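PDB 1M5Q: small nuclear ribonucleoprotein homolog from Pyrobaculum aerophilum, which assembles into a 14-mer of Sm-like subunits and, like other members of the Sm family, probably binds RNA. Local coordinates for the interface of chains A and B and the interface of chains A and C. Coordinates in Å, arbitrary orientation; residue numbers count along the deposited sequence, not the author numbering. Chains: chain A/B/C, small nuclear ribonucleoprotein homolog.

Contact 1: the interface of chains A and B. Residues chain A 29, 37, 53; chain B 1, 4-5, 8.
An apolar subunit-subunit interface, in which A:Phe53 is received by B:Phe1, B:Glu4, B:Leu5 and B:Leu8, helps join neighbouring copies in the 14-mer. The contact is apolar throughout, so burial of hydrocarbon and fit of shape must hold it. The root of the A:Phe53 side chain lies over the face of the B:Phe1 ring, with CB 3.6 Å from the ring centroid in a CH-pi contact. The two rings meet edge to face, their planes 59° apart. B:Phe1 CG stands between its own backbone N and carbonyl carbon (chi1 36°), which turns the ring beneath A:Phe53; A:Val37 CG2 touches its CD2 atom at 3.9 Å. Further out, B:Leu5 runs antiparallel alongside, its CD2 methyl 3.8 Å above the plane of the A:Phe53 ring, near its edge. B:Leu8 comes tip to tip, CD1 to A:Phe53 CE1 at 3.8 Å. B:Glu4 serves through its aliphatic root, CB lying 3.6 Å from A:Phe53 CE2. A broad aromatic side chain suits a socket made of methyls, methylenes and a ring. Chain A supplies strand 51-54 with support from strand 36-38; chain B supplies its N-terminal residue, helix 2-6 and the loop just after it.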
loop_
_atom_site.group_PDB
_atom_site.type_symbol
_atom_site.label_atom_id
_atom_site.label_comp_id
_atom_site.label_asym_id
_atom_site.label_seq_id
_atom_site.Cartn_x
_atom_site.Cartn_y
_atom_site.Cartn_z
ATOM N N ALA A 29 -16.089 -18.416 -13.147
ATOM C CA ALA A 29 -16.003 -17.032 -12.684
ATOM C C ALA A 29 -14.548 -16.601 -12.611
ATOM O O ALA A 29 -13.671 -17.417 -12.269
ATOM C CB ALA A 29 -16.590 -16.917 -11.291
ATOM N N VAL A 37 -12.959 -19.495 -10.410
ATOM C CA VAL A 37 -13.871 -20.533 -9.947
ATOM C C VAL A 37 -14.031 -21.481 -11.151
ATOM O O VAL A 37 -14.189 -21.049 -12.299
ATOM C CB VAL A 37 -15.263 -20.004 -9.544
ATOM C CG1 VAL A 37 -16.172 -21.179 -8.983
ATOM C CG2 VAL A 37 -15.094 -18.964 -8.500
ATOM N N PHE A 53 -12.747 -23.315 -5.969
ATOM C CA PHE A 53 -12.480 -21.887 -5.717
ATOM C C PHE A 53 -10.984 -21.754 -5.513
ATOM O O PHE A 53 -10.459 -22.143 -4.463
ATOM C CB PHE A 53 -13.240 -21.473 -4.451
ATOM C CG PHE A 53 -14.728 -21.715 -4.541
ATOM C CD1 PHE A 53 -15.327 -22.818 -3.901
ATOM C CD2 PHE A 53 -15.537 -20.847 -5.264
ATOM C CE1 PHE A 53 -16.702 -23.044 -3.983
ATOM C CE2 PHE A 53 -16.928 -21.061 -5.362
ATOM C CZ PHE A 53 -17.517 -22.176 -4.710
ATOM N N PHE B 1 -14.227 -14.682 -4.508
ATOM C CA PHE B 1 -15.440 -15.517 -4.428
ATOM C C PHE B 1 -16.017 -15.496 -3.027
ATOM O O PHE B 1 -16.613 -16.472 -2.558
ATOM C CB PHE B 1 -15.154 -16.959 -4.923
ATOM C CG PHE B 1 -13.792 -17.465 -4.577
ATOM C CD1 PHE B 1 -13.433 -17.664 -3.243
ATOM C CD2 PHE B 1 -12.854 -17.730 -5.581
ATOM C CE1 PHE B 1 -12.154 -18.126 -2.900
ATOM C CE2 PHE B 1 -11.537 -18.203 -5.243
ATOM C CZ PHE B 1 -11.209 -18.394 -3.902
ATOM N N GLU B 4 -19.719 -16.298 -3.249
ATOM C CA GLU B 4 -20.023 -17.695 -3.498
ATOM C C GLU B 4 -19.808 -18.527 -2.244
ATOM O O GLU B 4 -20.640 -19.421 -1.940
ATOM C CB GLU B 4 -19.166 -18.278 -4.626
ATOM C CG GLU B 4 -19.621 -17.850 -5.987
ATOM C CD GLU B 4 -18.955 -16.552 -6.500
ATOM O OE1 GLU B 4 -18.587 -15.640 -5.705
ATOM O OE2 GLU B 4 -18.821 -16.465 -7.740
ATOM N N LEU B 5 -18.713 -18.272 -1.528
ATOM C CA LEU B 5 -18.413 -19.032 -0.320
ATOM C C LEU B 5 -19.448 -18.804 0.740
ATOM O O LEU B 5 -19.792 -19.720 1.508
ATOM C CB LEU B 5 -17.026 -18.707 0.249
ATOM C CG LEU B 5 -15.872 -19.325 -0.552
ATOM C CD1 LEU B 5 -14.490 -19.052 0.165
ATOM C CD2 LEU B 5 -16.128 -20.797 -0.719
ATOM N N LEU B 8 -22.131 -21.145 0.806
ATOM C CA LEU B 8 -21.776 -22.486 1.350
ATOM C C LEU B 8 -21.628 -22.542 2.889
ATOM O O LEU B 8 -21.305 -23.587 3.458
ATOM C CB LEU B 8 -20.505 -23.032 0.660
ATOM C CG LEU B 8 -20.640 -23.239 -0.871
ATOM C CD1 LEU B 8 -19.344 -23.847 -1.407
ATOM C CD2 LEU B 8 -21.853 -24.154 -1.167
#

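Contact 2: the interface of chains A and C. Residues chain A 79-81, 83; chain C 102, 104-106.
A:Pro83 lays its ring against C:Ser104, C:Glu105 and C:Ile106 in a mixed apolar and polar contact that joins C-terminal parts of chains A and C in the 14-mer. CB touches C:Ile106 CG2 at 3.8 Å. CG lies 3.6 Å from C:Ser104 CB and 3.7 Å from C:Glu105 CG. CD, closing the ring, rests on C:Ser104 CB again at 3.7 Å. A rigid proline suits this turn of chain C, offering a hydrocarbon surface with no N-H to satisfy. C:Ser104 OG, between its backbone N and carbonyl carbon (chi1 72°), accepts from C:Ile106 N and also meets a water. That water bonds to A:Lys80 O at 2.8 Å, linking the chains. C:Arg102 reaches across with an extended chain to grip one atom end-on: NH1 at 2.9 Å and NH2 at 2.8 Å both donate to A:Ile81 O, which lies in the guanidinium plane. Both bonds are bent, and NH2 comes from above the carbonyl plane. The A:Ile81 side chain crosses the arginine at about a right angle, CG2 near NH1. The acceptors sit at the C-terminal end of helix 71-81 of chain A, where a cationic group is probably welcome; this end and the loop carrying A:Pro83 face strand 101-104 of chain C and the loop after it.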
loop_
_atom_site.group_PDB
_atom_site.type_symbol
_atom_site.label_atom_id
_atom_site.label_comp_id
_atom_site.label_asym_id
_atom_site.label_seq_id
_atom_site.Cartn_x
_atom_site.Cartn_y
_atom_site.Cartn_z
ATOM N N GLU A 79 -9.702 -0.685 -34.754
ATOM C CA GLU A 79 -9.453 0.693 -34.358
ATOM C C GLU A 79 -8.096 1.202 -34.880
ATOM O O GLU A 79 -7.914 2.408 -35.133
ATOM C CB GLU A 79 -9.528 0.824 -32.833
ATOM C CG GLU A 79 -9.167 2.223 -32.330
ATOM C CD GLU A 79 -10.147 3.272 -32.804
ATOM O OE1 GLU A 79 -9.754 4.463 -32.937
ATOM O OE2 GLU A 79 -11.328 2.906 -33.024
ATOM N N LYS A 80 -7.143 0.298 -35.024
ATOM C CA LYS A 80 -5.862 0.692 -35.550
ATOM C C LYS A 80 -5.942 0.893 -37.069
ATOM O O LYS A 80 -5.166 1.675 -37.619
ATOM C CB LYS A 80 -4.807 -0.371 -35.228
ATOM C CG LYS A 80 -4.224 -0.272 -33.803
ATOM C CD LYS A 80 -3.791 -1.637 -33.271
ATOM C CE LYS A 80 -2.836 -2.397 -34.241
ATOM N NZ LYS A 80 -1.439 -1.822 -34.354
ATOM N N ILE A 81 -6.877 0.207 -37.738
ATOM C CA ILE A 81 -7.010 0.294 -39.192
ATOM C C ILE A 81 -8.050 1.372 -39.591
ATOM O O ILE A 81 -7.933 2.027 -40.628
ATOM C CB ILE A 81 -7.416 -1.092 -39.731
ATOM C CG1 ILE A 81 -6.363 -2.128 -39.325
ATOM C CG2 ILE A 81 -7.669 -1.053 -41.228
ATOM C CD1 ILE A 81 -4.987 -1.814 -39.852
ATOM N N PRO A 83 -9.104 4.210 -37.471
ATOM C CA PRO A 83 -9.166 5.086 -36.285
ATOM C C PRO A 83 -10.377 6.017 -36.210
ATOM O O PRO A 83 -10.700 6.681 -37.168
ATOM C CB PRO A 83 -7.830 5.852 -36.342
ATOM C CG PRO A 83 -7.491 5.804 -37.866
ATOM C CD PRO A 83 -7.837 4.377 -38.191
ATOM N N ARG C 102 -2.925 3.184 -48.592
ATOM C CA ARG C 102 -4.082 3.651 -47.826
ATOM C C ARG C 102 -3.542 4.425 -46.650
ATOM O O ARG C 102 -2.606 4.003 -46.037
ATOM C CB ARG C 102 -4.888 2.421 -47.361
ATOM C CG ARG C 102 -5.989 2.701 -46.352
ATOM C CD ARG C 102 -6.704 1.384 -46.004
ATOM N NE ARG C 102 -7.876 1.660 -45.191
ATOM C CZ ARG C 102 -7.844 1.866 -43.871
ATOM N NH1 ARG C 102 -6.686 1.821 -43.190
ATOM N NH2 ARG C 102 -8.986 2.112 -43.220
ATOM N N SER C 104 -4.709 6.551 -43.055
ATOM C CA SER C 104 -5.717 6.858 -42.050
ATOM C C SER C 104 -5.066 7.951 -41.202
ATOM O O SER C 104 -3.892 8.278 -41.438
ATOM C CB SER C 104 -5.988 5.623 -41.180
ATOM O OG SER C 104 -4.869 5.386 -40.317
ATOM N N GLU C 105 -5.788 8.489 -40.215
ATOM C CA GLU C 105 -5.212 9.536 -39.393
ATOM C C GLU C 105 -4.078 9.030 -38.519
ATOM O O GLU C 105 -3.383 9.830 -37.898
ATOM C CB GLU C 105 -6.267 10.286 -38.525
ATOM C CG GLU C 105 -7.140 9.430 -37.638
ATOM C CD GLU C 105 -8.086 10.242 -36.711
ATOM O OE1 GLU C 105 -8.605 11.307 -37.115
ATOM O OE2 GLU C 105 -8.336 9.794 -35.563
ATOM N N ILE C 106 -3.827 7.729 -38.492
ATOM C CA ILE C 106 -2.702 7.246 -37.675
ATOM C C ILE C 106 -1.610 6.494 -38.458
ATOM O O ILE C 106 -0.707 5.866 -37.873
ATOM C CB ILE C 106 -3.170 6.330 -36.517
ATOM C CG1 ILE C 106 -3.631 4.972 -37.054
ATOM C CG2 ILE C 106 -4.278 7.029 -35.726
ATOM C CD1 ILE C 106 -4.238 4.075 -35.939
HETATM O O HOH W 1 -4.534 2.685 -40.135
#

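Contact 3: the interface of chains A and B. Residues chain A 17, 19, 53-55, 58; chain B 18, 57-60.
A:Tyr58 crosses B:Val60 at about a right angle, and the other contacts gather round this pair. B:Val60 CG2 lies 3.9 Å above the plane of the tyrosine ring, near its edge. With CG1 of B:Val60 anti to its backbone N (chi1 -178°), the two methyls diverge: CG2 faces the ring, while CG1 packs against A:Leu17 CD1 at 3.7 Å and A:Asn19 ND2 at 3.6 Å. The branched valine thus fills two niches at once. At its far end the tyrosine is polar: the phenol OH donates to B:Arg57 O at 2.6 Å, approaching in the carbonyl plane with a C=O...O angle of 148°, and this oxygen lies at the ring's edge, in plane. B:Ser18 OG adds a weak bond to the same hydroxyl. A phenylalanine here would keep the ring packing but is likely to leave B:Arg57 O without its mate and the ring less firmly fixed in rotation. Elsewhere, the backbone N of A:Met55, a selenomethionine, donates to B:Val60 O at 3.1 Å; the CB and CG of A:Met55 lie against B:Ile59 O, with B:Ile59 CG2 a little further off. Together the aromatic ring, the hydroxyl and the backbone bond probably set the register of one subunit's strand against the next.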
loop_
_atom_site.group_PDB
_atom_site.type_symbol
_atom_site.label_atom_id
_atom_site.label_comp_id
_atom_site.label_asym_id
_atom_site.label_seq_id
_atom_site.Cartn_x
_atom_site.Cartn_y
_atom_site.Cartn_z
ATOM N N LEU A 17 -1.483 -24.911 -10.522
ATOM C CA LEU A 17 -1.249 -24.305 -9.212
ATOM C C LEU A 17 0.195 -24.523 -8.807
ATOM O O LEU A 17 0.839 -25.486 -9.268
ATOM C CB LEU A 17 -2.212 -24.926 -8.173
ATOM C CG LEU A 17 -3.667 -24.891 -8.657
ATOM C CD1 LEU A 17 -4.656 -25.273 -7.579
ATOM C CD2 LEU A 17 -3.976 -23.383 -9.129
ATOM N N ASN A 19 1.332 -25.529 -6.018
ATOM C CA ASN A 19 1.571 -26.699 -5.178
ATOM C C ASN A 19 1.695 -27.923 -6.106
ATOM O O ASN A 19 1.763 -29.061 -5.633
ATOM C CB ASN A 19 0.423 -26.941 -4.181
ATOM C CG ASN A 19 -0.883 -27.239 -4.862
ATOM O OD1 ASN A 19 -1.016 -27.116 -6.083
ATOM N ND2 ASN A 19 -1.865 -27.614 -4.079
ATOM N N PHE A 53 -12.747 -23.315 -5.969
ATOM C CA PHE A 53 -12.480 -21.887 -5.717
ATOM C C PHE A 53 -10.984 -21.754 -5.513
ATOM O O PHE A 53 -10.459 -22.143 -4.463
ATOM C CB PHE A 53 -13.240 -21.473 -4.451
ATOM C CG PHE A 53 -14.728 -21.715 -4.541
ATOM C CD1 PHE A 53 -15.327 -22.818 -3.901
ATOM C CD2 PHE A 53 -15.537 -20.847 -5.264
ATOM C CE1 PHE A 53 -16.702 -23.044 -3.983
ATOM C CE2 PHE A 53 -16.928 -21.061 -5.362
ATOM C CZ PHE A 53 -17.517 -22.176 -4.710
ATOM N N ILE A 54 -10.316 -21.219 -6.525
ATOM C CA ILE A 54 -8.875 -21.107 -6.552
ATOM C C ILE A 54 -8.372 -19.713 -6.243
ATOM O O ILE A 54 -8.669 -18.770 -6.994
ATOM C CB ILE A 54 -8.338 -21.526 -7.967
ATOM C CG1 ILE A 54 -8.938 -22.876 -8.384
ATOM C CG2 ILE A 54 -6.819 -21.660 -7.961
ATOM C CD1 ILE A 54 -8.405 -23.376 -9.786
HETATM N N MSE A 55 -7.580 -19.604 -5.174
HETATM C CA MSE A 55 -7.012 -18.323 -4.724
HETATM C C MSE A 55 -5.939 -17.848 -5.703
HETATM O O MSE A 55 -4.979 -18.574 -6.010
HETATM C CB MSE A 55 -6.384 -18.485 -3.342
HETATM C CG MSE A 55 -7.344 -19.087 -2.349
HETATM SE SE MSE A 55 -8.631 -17.849 -1.572
HETATM C CE MSE A 55 -7.678 -17.119 -0.049
ATOM N N TYR A 58 -1.862 -18.617 -5.732
ATOM C CA TYR A 58 -1.299 -19.937 -6.030
ATOM C C TYR A 58 -1.438 -20.339 -7.480
ATOM O O TYR A 58 -1.066 -21.455 -7.869
ATOM C CB TYR A 58 -1.953 -20.976 -5.100
ATOM C CG TYR A 58 -1.471 -20.806 -3.687
ATOM C CD1 TYR A 58 -2.171 -20.027 -2.749
ATOM C CD2 TYR A 58 -0.236 -21.326 -3.312
ATOM C CE1 TYR A 58 -1.620 -19.763 -1.462
ATOM C CE2 TYR A 58 0.312 -21.090 -2.058
ATOM C CZ TYR A 58 -0.365 -20.310 -1.131
ATOM O OH TYR A 58 0.275 -20.064 0.096
ATOM N N SER B 18 -1.193 -24.847 1.585
ATOM C CA SER B 18 0.107 -24.742 0.954
ATOM C C SER B 18 1.125 -25.722 1.527
ATOM O O SER B 18 2.059 -26.171 0.855
ATOM C CB SER B 18 0.585 -23.322 1.184
ATOM O OG SER B 18 1.458 -22.992 0.167
ATOM N N ARG B 57 -3.409 -16.558 3.512
ATOM C CA ARG B 57 -2.135 -16.702 2.785
ATOM C C ARG B 57 -1.758 -18.133 2.423
ATOM O O ARG B 57 -0.987 -18.345 1.499
ATOM C CB ARG B 57 -0.962 -16.179 3.597
ATOM C CG ARG B 57 -0.913 -14.678 3.714
ATOM C CD ARG B 57 0.272 -14.231 4.599
ATOM N NE ARG B 57 0.340 -12.776 4.614
ATOM C CZ ARG B 57 -0.553 -12.012 5.233
ATOM N NH1 ARG B 57 -1.549 -12.563 5.911
ATOM N NH2 ARG B 57 -0.503 -10.691 5.099
ATOM N N TYR B 58 -2.273 -19.108 3.157
ATOM C CA TYR B 58 -1.875 -20.509 2.913
ATOM C C TYR B 58 -2.929 -21.368 2.255
ATOM O O TYR B 58 -2.729 -22.567 2.061
ATOM C CB TYR B 58 -1.436 -21.179 4.239
ATOM C CG TYR B 58 -0.109 -20.627 4.729
ATOM C CD1 TYR B 58 -0.051 -19.549 5.615
ATOM C CD2 TYR B 58 1.087 -21.117 4.207
ATOM C CE1 TYR B 58 1.204 -18.952 5.961
ATOM C CE2 TYR B 58 2.328 -20.556 4.544
ATOM C CZ TYR B 58 2.373 -19.477 5.413
ATOM O OH TYR B 58 3.608 -18.951 5.711
ATOM N N ILE B 59 -4.037 -20.760 1.887
ATOM C CA ILE B 59 -5.098 -21.511 1.216
ATOM C C ILE B 59 -4.872 -21.524 -0.293
ATOM O O ILE B 59 -4.804 -20.454 -0.932
ATOM C CB ILE B 59 -6.457 -20.877 1.518
ATOM C CG1 ILE B 59 -6.668 -20.848 3.015
ATOM C CG2 ILE B 59 -7.587 -21.633 0.811
ATOM C CD1 ILE B 59 -7.937 -20.016 3.439
ATOM N N VAL B 60 -4.748 -22.716 -0.865
ATOM C CA VAL B 60 -4.546 -22.891 -2.322
ATOM C C VAL B 60 -5.942 -22.899 -2.986
ATOM O O VAL B 60 -6.194 -22.138 -3.935
ATOM C CB VAL B 60 -3.750 -24.239 -2.668
ATOM C CG1 VAL B 60 -3.509 -24.358 -4.162
ATOM C CG2 VAL B 60 -2.405 -24.290 -1.884
#

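Contact 4: the interface of chains A and B. Residues chain A 17, 19, 21, 23, 49, 52; chain B 14, 16, 60-61, 63.
Strand 51-54 of chain A runs antiparallel to strand 59-64 of chain B, with A:Val52 bridged to B:Asp63; A:Glu21, A:Tyr23 and A:Phe49, from a loop and strands 22-30 and 48-49, meet side chains of that strand and of B:Gln14 and B:Val16 on strand 12-17. At the middle B:His61 reaches tip to tip toward A:Tyr23, the rings edge to face at 61°. NE2 lies 3.1 Å from the phenol OH, a possible hydrogen bond if the imidazole is placed as modelled; A:Glu21 OE2, at the edge of the ring, comes too near B:His61 CE1 for that placement to be sure. The imidazole is put there by a chi1 of 61°, and B:Val16 CB lies over one of its faces. The A:Tyr23 hydroxyl donates to A:Glu21 OE1 at 2.5 Å, from above the carboxylate plane, so in a bond to B:His61 it may be the acceptor and NE2 the donor. A:Glu21 OE2 takes the A:Asn19 amide ND2 on its anti lone pair at 2.9 Å, while A:Asn19 OD1 accepts from A:Glu21 N at 3.0 Å. An alanine in place of A:Glu21 would probably leave the A:Tyr23 hydroxyl and the A:Asn19 amide without their acceptor and the phenol freer to turn. Nearby, the A:Phe49 ring packs on the B:Asp63 CB methylene, its CD2 atom 3.3 Å away, and its far rim meets B:Gln14 OE1. The site therefore lies where the beta-sheet of one Sm fold continues into its neighbour's.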
loop_
_atom_site.group_PDB
_atom_site.type_symbol
_atom_site.label_atom_id
_atom_site.label_comp_id
_atom_site.label_asym_id
_atom_site.label_seq_id
_atom_site.Cartn_x
_atom_site.Cartn_y
_atom_site.Cartn_z
ATOM N N LEU A 17 -1.483 -24.911 -10.522
ATOM C CA LEU A 17 -1.249 -24.305 -9.212
ATOM C C LEU A 17 0.195 -24.523 -8.807
ATOM O O LEU A 17 0.839 -25.486 -9.268
ATOM C CB LEU A 17 -2.212 -24.926 -8.173
ATOM C CG LEU A 17 -3.667 -24.891 -8.657
ATOM C CD1 LEU A 17 -4.656 -25.273 -7.579
ATOM C CD2 LEU A 17 -3.976 -23.383 -9.129
ATOM N N ASN A 19 1.332 -25.529 -6.018
ATOM C CA ASN A 19 1.571 -26.699 -5.178
ATOM C C ASN A 19 1.695 -27.923 -6.106
ATOM O O ASN A 19 1.763 -29.061 -5.633
ATOM C CB ASN A 19 0.423 -26.941 -4.181
ATOM C CG ASN A 19 -0.883 -27.239 -4.862
ATOM O OD1 ASN A 19 -1.016 -27.116 -6.083
ATOM N ND2 ASN A 19 -1.865 -27.614 -4.079
ATOM N N GLU A 21 -0.580 -29.129 -8.265
ATOM C CA GLU A 21 -1.859 -29.622 -8.774
ATOM C C GLU A 21 -2.251 -28.883 -10.057
ATOM O O GLU A 21 -1.856 -27.742 -10.265
ATOM C CB GLU A 21 -2.982 -29.408 -7.755
ATOM C CG GLU A 21 -2.884 -30.208 -6.480
ATOM C CD GLU A 21 -4.160 -30.078 -5.663
ATOM O OE1 GLU A 21 -5.082 -30.917 -5.877
ATOM O OE2 GLU A 21 -4.259 -29.121 -4.843
ATOM N N TYR A 23 -5.842 -28.407 -12.248
ATOM C CA TYR A 23 -7.278 -28.615 -12.331
ATOM C C TYR A 23 -7.798 -28.311 -13.722
ATOM O O TYR A 23 -7.353 -27.353 -14.355
ATOM C CB TYR A 23 -8.009 -27.750 -11.301
ATOM C CG TYR A 23 -7.904 -28.362 -9.929
ATOM C CD1 TYR A 23 -8.894 -29.213 -9.471
ATOM C CD2 TYR A 23 -6.741 -28.181 -9.141
ATOM C CE1 TYR A 23 -8.741 -29.882 -8.258
ATOM C CE2 TYR A 23 -6.570 -28.831 -7.944
ATOM C CZ TYR A 23 -7.586 -29.697 -7.500
ATOM O OH TYR A 23 -7.458 -30.397 -6.309
ATOM N N PHE A 49 -14.945 -32.347 -8.720
ATOM C CA PHE A 49 -15.571 -31.372 -7.846
ATOM C C PHE A 49 -16.582 -30.526 -8.606
ATOM O O PHE A 49 -16.317 -30.062 -9.730
ATOM C CB PHE A 49 -14.516 -30.430 -7.187
ATOM C CG PHE A 49 -13.505 -31.144 -6.313
ATOM C CD1 PHE A 49 -12.325 -31.618 -6.846
ATOM C CD2 PHE A 49 -13.778 -31.406 -4.981
ATOM C CE1 PHE A 49 -11.422 -32.357 -6.060
ATOM C CE2 PHE A 49 -12.871 -32.156 -4.167
ATOM C CZ PHE A 49 -11.700 -32.624 -4.723
ATOM N N VAL A 52 -14.532 -25.566 -7.627
ATOM C CA VAL A 52 -13.186 -25.398 -7.115
ATOM C C VAL A 52 -12.890 -23.885 -7.159
ATOM O O VAL A 52 -12.841 -23.281 -8.244
ATOM C CB VAL A 52 -12.155 -26.160 -7.942
ATOM C CG1 VAL A 52 -10.748 -25.828 -7.442
ATOM C CG2 VAL A 52 -12.441 -27.717 -7.818
ATOM N N GLN B 14 -13.882 -28.724 1.309
ATOM C CA GLN B 14 -12.517 -29.184 1.486
ATOM C C GLN B 14 -11.603 -27.955 1.270
ATOM O O GLN B 14 -11.812 -27.192 0.309
ATOM C CB GLN B 14 -12.216 -30.229 0.430
ATOM C CG GLN B 14 -10.866 -30.759 0.510
ATOM C CD GLN B 14 -10.633 -31.859 -0.488
ATOM O OE1 GLN B 14 -10.380 -31.603 -1.680
ATOM N NE2 GLN B 14 -10.719 -33.084 -0.024
ATOM N N VAL B 16 -7.589 -27.025 0.765
ATOM C CA VAL B 16 -6.234 -27.480 0.517
ATOM C C VAL B 16 -5.248 -26.348 0.814
ATOM O O VAL B 16 -5.322 -25.228 0.238
ATOM C CB VAL B 16 -6.067 -27.971 -0.934
ATOM C CG1 VAL B 16 -4.619 -28.397 -1.200
ATOM C CG2 VAL B 16 -7.013 -29.141 -1.200
ATOM N N VAL B 60 -4.748 -22.716 -0.865
ATOM C CA VAL B 60 -4.546 -22.891 -2.322
ATOM C C VAL B 60 -5.942 -22.899 -2.986
ATOM O O VAL B 60 -6.194 -22.138 -3.935
ATOM C CB VAL B 60 -3.750 -24.239 -2.668
ATOM C CG1 VAL B 60 -3.509 -24.358 -4.162
ATOM C CG2 VAL B 60 -2.405 -24.290 -1.884
ATOM N N HIS B 61 -6.849 -23.727 -2.489
ATOM C CA HIS B 61 -8.189 -23.771 -3.042
ATOM C C HIS B 61 -9.200 -24.395 -2.067
ATOM O O HIS B 61 -8.833 -25.041 -1.092
ATOM C CB HIS B 61 -8.242 -24.471 -4.447
ATOM C CG HIS B 61 -7.794 -25.903 -4.451
ATOM N ND1 HIS B 61 -6.466 -26.272 -4.572
ATOM C CD2 HIS B 61 -8.494 -27.056 -4.275
ATOM C CE1 HIS B 61 -6.368 -27.592 -4.468
ATOM N NE2 HIS B 61 -7.583 -28.090 -4.287
ATOM N N ASP B 63 -12.839 -26.623 -2.140
ATOM C CA ASP B 63 -13.616 -27.474 -3.034
ATOM C C ASP B 63 -14.931 -27.960 -2.492
ATOM O O ASP B 63 -15.055 -28.284 -1.327
ATOM C CB ASP B 63 -12.818 -28.687 -3.440
ATOM C CG ASP B 63 -11.371 -28.378 -3.692
ATOM O OD1 ASP B 63 -11.099 -27.339 -4.350
ATOM O OD2 ASP B 63 -10.498 -29.188 -3.232
#

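Contacts 1, 3 and 4 form one seam between chains A and B. The C-alpha centres of contacts 3 and 4, sharing A:Leu17, A:Asn19 and B:Val60, are about 7 Å apart; those of contacts 1 and 3, sharing A:Phe53, about 13 Å, and those of contacts 1 and 4 about 12 Å. Strand 51-54 of chain A, or the residue just after it, takes part in all three, reinforcing one strand pairing. The centre of contact 2, joining C-terminal parts of chains A and C, lies about 43 to 46 Å from theirs. The 14-mer uses at least two surfaces of each subunit, the second probably adding to the Sm-type ring.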